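Local coordinates for paenibacillus xanthan lyase (Paenibacillus, PDB 6F2P), which cleaves the polysaccharide xanthan by beta-elimination, as a calcium-binding member of polysaccharide lyase family 8, at the calcium ion site. Residues are numbered along the deposited sequence; one frame, centred on the assembly and turned at random.

Site 1: the calcium ion site. Residues 127, 161-166, 174. With CA (calcium ion), chain B.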
ATOM      1  N   GLN A 127     -23.600   1.264 -29.235  1.00 18.58           N
ATOM      2  CA  GLN A 127     -23.961   0.286 -28.217  1.00 17.66           C
ATOM      3  C   GLN A 127     -24.272   0.885 -26.845  1.00 18.42           C
ATOM      4  O   GLN A 127     -24.909   0.243 -26.013  1.00 16.92           O
ATOM      5  CB  GLN A 127     -22.862  -0.770 -28.106  1.00 17.40           C
ATOM      6  CG  GLN A 127     -22.504  -1.407 -29.442  1.00 17.22           C
ATOM      7  CD  GLN A 127     -21.538  -2.564 -29.307  1.00 19.21           C
ATOM      8  OE1 GLN A 127     -20.810  -2.878 -30.237  1.00 21.77           O
ATOM      9  NE2 GLN A 127     -21.531  -3.207 -28.144  1.00 18.77           N
ATOM     10  N   GLN A 161     -27.144  -3.456 -28.659  1.00 15.49           N
ATOM     11  CA  GLN A 161     -26.730  -3.830 -27.304  1.00 15.62           C
ATOM     12  C   GLN A 161     -27.474  -5.067 -26.817  1.00 18.66           C
ATOM     13  O   GLN A 161     -28.446  -4.963 -26.056  1.00 15.51           O
ATOM     14  CB  GLN A 161     -26.953  -2.664 -26.336  1.00 16.21           C
ATOM     15  CG  GLN A 161     -26.404  -2.883 -24.937  1.00 13.13           C
ATOM     16  CD  GLN A 161     -24.950  -3.244 -24.968  1.00 15.36           C
ATOM     17  OE1 GLN A 161     -24.592  -4.409 -24.830  1.00 18.24           O
ATOM     18  NE2 GLN A 161     -24.094  -2.252 -25.175  1.00 14.53           N
ATOM     19  N   ALA A 162     -27.002  -6.239 -27.244  1.00 19.82           N
ATOM     20  CA  ALA A 162     -27.748  -7.487 -27.055  1.00 17.76           C
ATOM     21  C   ALA A 162     -27.495  -8.182 -25.730  1.00 18.77           C
ATOM     22  O   ALA A 162     -28.406  -8.777 -25.164  1.00 23.57           O
ATOM     23  CB  ALA A 162     -27.479  -8.451 -28.195  1.00 18.09           C
ATOM     24  N   SER A 163     -26.256  -8.128 -25.251  1.00 20.80           N
ATOM     25  CA  SER A 163     -25.890  -8.835 -24.027  1.00 20.11           C
ATOM     26  C   SER A 163     -24.746  -8.139 -23.316  1.00 20.19           C
ATOM     27  O   SER A 163     -24.104  -7.257 -23.876  1.00 22.91           O
ATOM     28  CB  SER A 163     -25.462 -10.255 -24.360  1.00 16.22           C
ATOM     29  OG  SER A 163     -24.260 -10.234 -25.110  1.00 19.98           O
ATOM     30  N   VAL A 164     -24.493  -8.547 -22.078  1.00 19.89           N
ATOM     31  CA  VAL A 164     -23.372  -8.031 -21.309  1.00 15.51           C
ATOM     32  C   VAL A 164     -22.153  -8.912 -21.531  1.00 18.95           C
ATOM     33  O   VAL A 164     -22.187 -10.099 -21.221  1.00 21.53           O
ATOM     34  CB  VAL A 164     -23.685  -8.072 -19.820  1.00 15.47           C
ATOM     35  CG1 VAL A 164     -22.481  -7.596 -19.026  1.00 16.98           C
ATOM     36  CG2 VAL A 164     -24.920  -7.234 -19.506  1.00 13.56           C
ATOM     37  N   THR A 165     -21.075  -8.355 -22.077  1.00 19.62           N
ATOM     38  CA  THR A 165     -19.865  -9.151 -22.296  1.00 17.79           C
ATOM     39  C   THR A 165     -18.585  -8.429 -21.883  1.00 19.98           C
ATOM     40  O   THR A 165     -17.517  -9.040 -21.774  1.00 25.14           O
ATOM     41  CB  THR A 165     -19.691  -9.549 -23.776  1.00 20.02           C
ATOM     42  OG1 THR A 165     -19.216  -8.419 -24.525  1.00 18.14           O
ATOM     43  CG2 THR A 165     -20.992 -10.080 -24.368  1.00 15.64           C
ATOM     44  N   MET A 166     -18.689  -7.128 -21.664  1.00 19.68           N
ATOM     45  CA  MET A 166     -17.502  -6.307 -21.482  1.00 18.88           C
ATOM     46  C   MET A 166     -17.095  -6.186 -20.022  1.00 19.17           C
ATOM     47  O   MET A 166     -17.638  -6.882 -19.163  1.00 19.30           O
ATOM     48  CB  MET A 166     -17.738  -4.937 -22.100  1.00 20.21           C
ATOM     49  CG  MET A 166     -18.190  -5.044 -23.538  1.00 19.71           C
ATOM     50  SD  MET A 166     -18.432  -3.461 -24.340  1.00 22.44           S
ATOM     51  CE  MET A 166     -18.095  -3.939 -26.032  1.00 24.91           C
ATOM     52  N   GLU A 174     -23.430  -1.364 -20.358  1.00 15.47           N
ATOM     53  CA  GLU A 174     -24.152  -2.460 -20.990  1.00 15.13           C
ATOM     54  C   GLU A 174     -25.361  -2.782 -20.129  1.00 17.23           C
ATOM     55  O   GLU A 174     -26.492  -2.871 -20.623  1.00 16.40           O
ATOM     56  CB  GLU A 174     -23.269  -3.704 -21.100  1.00 16.80           C
ATOM     57  CG  GLU A 174     -22.305  -3.723 -22.264  1.00 12.81           C
ATOM     58  CD  GLU A 174     -21.453  -4.980 -22.273  1.00 20.51           C
ATOM     59  OE1 GLU A 174     -20.822  -5.283 -21.241  1.00 23.80           O
ATOM     60  OE2 GLU A 174     -21.417  -5.678 -23.303  1.00 25.53           O
TER
HETATM   61 CA    CA B1105     -22.894  -5.807 -25.298  1.00 16.74          CA
HETATM   62  O   HOH W   1     -23.629  -7.790 -26.560  1.00 13.74           O
HETATM   63  O   HOH W   2     -21.384  -3.767 -25.550  1.00 16.79           O
HETATM   64  O   HOH W   3     -23.011  -5.163 -27.667  1.00 12.09           O
HETATM   65  O   HOH W   4     -21.020  -6.754 -26.273  1.00 14.57           O
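A seven-coordinate calcium site sits in the loop that joins helix 147-160 to helix 168-184 of the alpha-helical domain. The modelled shell holds a side-chain amide oxygen, a backbone carbonyl and a carboxylate oxygen, with four waters. Gln161 binds through its amide oxygen OE1, 2.2 Å from CA. CG of Gln161 lies anti to the backbone N (chi1 -173°), and the chain then bends at chi2 (54°), which curls the amide back towards the ion. Its other end is tied down: Gln161 NE2 donates to the backbone O of Gln127 in helix 123-141 (2.8 Å), a partner lying close to the Gln161 amide plane but itself approached from above its carbonyl plane. The same NE2 bonds to water 2, so both ends of the amide are engaged, which probably fixes its flip. From the loop, the backbone O of Ser163 points inward to CA at 2.4 Å, while N and OG of the same residue both hold water 1. Thr165 OG1 steadies water 4 in a similar way. From helix 168-184, Glu174 reaches in, roughly at right angles to the two loop ligands at the ion, with its chain extended beyond CG (chi2 179°), and binds through the tip of one branch, OE2, at 2.5 Å from CA. Two consecutive backbone amides clamp this carboxylate. Thr165 N meets Glu174 OE2 from above the carboxylate plane (3.0 Å), and Met166 N bonds to Glu174 OE1 on its syn lone pair (2.9 Å), so the group is held against rotation and OE2 is shared between metal and amide. Together the ion and the two N-H groups would favour the ionised carboxylate. The calcium probably stiffens the turn from helix 147-160 into helix 168-184, with helix 123-141 braced alongside through Gln127.

Site 2: the calcium ion site. Residues 779-780, 801-802, 805. With CA (calcium ion), chain C.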
ATOM      1  N   THR A 779      11.686 -19.680 -11.792  1.00 29.76           N
ATOM      2  CA  THR A 779      11.659 -19.652 -13.249  1.00 29.19           C
ATOM      3  C   THR A 779      10.584 -20.590 -13.765  1.00 31.29           C
ATOM      4  O   THR A 779      10.054 -20.417 -14.869  1.00 38.51           O
ATOM      5  CB  THR A 779      12.982 -20.142 -13.844  1.00 26.97           C
ATOM      6  OG1 THR A 779      13.163 -21.528 -13.529  1.00 24.89           O
ATOM      7  CG2 THR A 779      14.127 -19.342 -13.297  1.00 25.06           C
ATOM      8  N   ASP A 780      10.300 -21.606 -12.963  1.00 29.11           N
ATOM      9  CA  ASP A 780       9.327 -22.629 -13.301  1.00 28.88           C
ATOM     10  C   ASP A 780       8.415 -22.887 -12.109  1.00 33.94           C
ATOM     11  O   ASP A 780       8.882 -22.979 -10.971  1.00 34.25           O
ATOM     12  CB  ASP A 780      10.047 -23.916 -13.705  1.00 30.79           C
ATOM     13  CG  ASP A 780      10.620 -23.844 -15.103  1.00 41.54           C
ATOM     14  OD1 ASP A 780      11.724 -23.280 -15.256  1.00 36.30           O
ATOM     15  OD2 ASP A 780       9.956 -24.350 -16.040  1.00 37.57           O
ATOM     16  N   ASN A 801      12.855 -26.890 -16.490  1.00 41.31           N
ATOM     17  CA  ASN A 801      13.052 -27.288 -17.889  1.00 36.96           C
ATOM     18  C   ASN A 801      14.496 -27.476 -18.269  1.00 35.27           C
ATOM     19  O   ASN A 801      14.821 -28.344 -19.068  1.00 42.97           O
ATOM     20  CB  ASN A 801      12.544 -26.201 -18.843  1.00 35.62           C
ATOM     21  CG  ASN A 801      11.081 -25.929 -18.701  1.00 41.84           C
ATOM     22  OD1 ASN A 801      10.674 -24.777 -18.544  1.00 55.69           O
ATOM     23  ND2 ASN A 801      10.267 -26.977 -18.782  1.00 40.42           N
ATOM     24  N   ALA A 802      15.354 -26.613 -17.740  1.00 35.42           N
ATOM     25  CA  ALA A 802      16.694 -26.460 -18.281  1.00 40.12           C
ATOM     26  C   ALA A 802      17.684 -25.964 -17.241  1.00 36.52           C
ATOM     27  O   ALA A 802      17.309 -25.616 -16.125  1.00 39.80           O
ATOM     28  CB  ALA A 802      16.661 -25.504 -19.467  1.00 40.91           C
ATOM     29  N   ASP A 805      17.575 -22.933 -14.321  1.00 31.21           N
ATOM     30  CA  ASP A 805      16.250 -22.843 -13.723  1.00 29.81           C
ATOM     31  C   ASP A 805      16.396 -22.979 -12.212  1.00 38.44           C
ATOM     32  O   ASP A 805      17.215 -23.770 -11.724  1.00 32.03           O
ATOM     33  CB  ASP A 805      15.342 -23.961 -14.237  1.00 32.40           C
ATOM     34  CG  ASP A 805      14.629 -23.599 -15.523  1.00 38.73           C
ATOM     35  OD1 ASP A 805      14.656 -22.414 -15.929  1.00 33.20           O
ATOM     36  OD2 ASP A 805      14.016 -24.514 -16.114  1.00 40.48           O
TER
HETATM   37 CA    CA C1103      12.373 -23.102 -17.630  1.00 41.69          CA
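Two loop segments close on this calcium: Thr779-Asp780, between strands 775-778 and 783-786, and the stretch from Asn801 to Asp805 that leads from strand 794-798 into strand 806-813. The second doubles back on itself. Asn801 and Asp805 both send side-chain oxygens to the ion, and the backbone N atoms of Asn801 and Ala802 turn inward to Asp805 OD2. Asn801 N meets Asp805 OD2 nearly along its C-O axis (2.7 Å), whereas Ala802 N comes to Asp805 OD2 from above the carboxylate plane (3.0 Å). Asp805 OD2 is therefore gripped by two N-H groups as well as by CA, at 2.6 Å. An alanine in place of Asp805 would remove this shared acceptor and would probably loosen both the ion and the turn at Asn801-Ala802. Asn801 swings its amide to the metal with CG beside the backbone N (chi1 -61°), its OD1 reaching CA at 2.6 Å. From the first loop, Asp780 offers OD1, 2.5 Å from CA. The angle between Asp780 OD1 and Asp805 OD2 at the ion is 65°, so the two carboxylates approach from the same side. Longer contacts from their other oxygens suggest a loosely modelled shell, and further ligands may be unseen. Thr779 OG1 donates to the anti lone pair of Asp780 OD1 at 2.9 Å, on the side away from OD2.

Site 1 and site 2 lie about 42 Å apart, measured between the centres of their C-alpha atoms, and share no residue or secondary-structure element. Site 1 belongs to the N-terminal helical part of the chain, whereas site 2 sits in loops between strands more than 600 residues further on. Both ions are bound within the same single chain, so neither joins subunits in the deposited assembly. Each probably acts as a local structural brace, site 1 in a connection between helices and site 2 across two strand-linking loops.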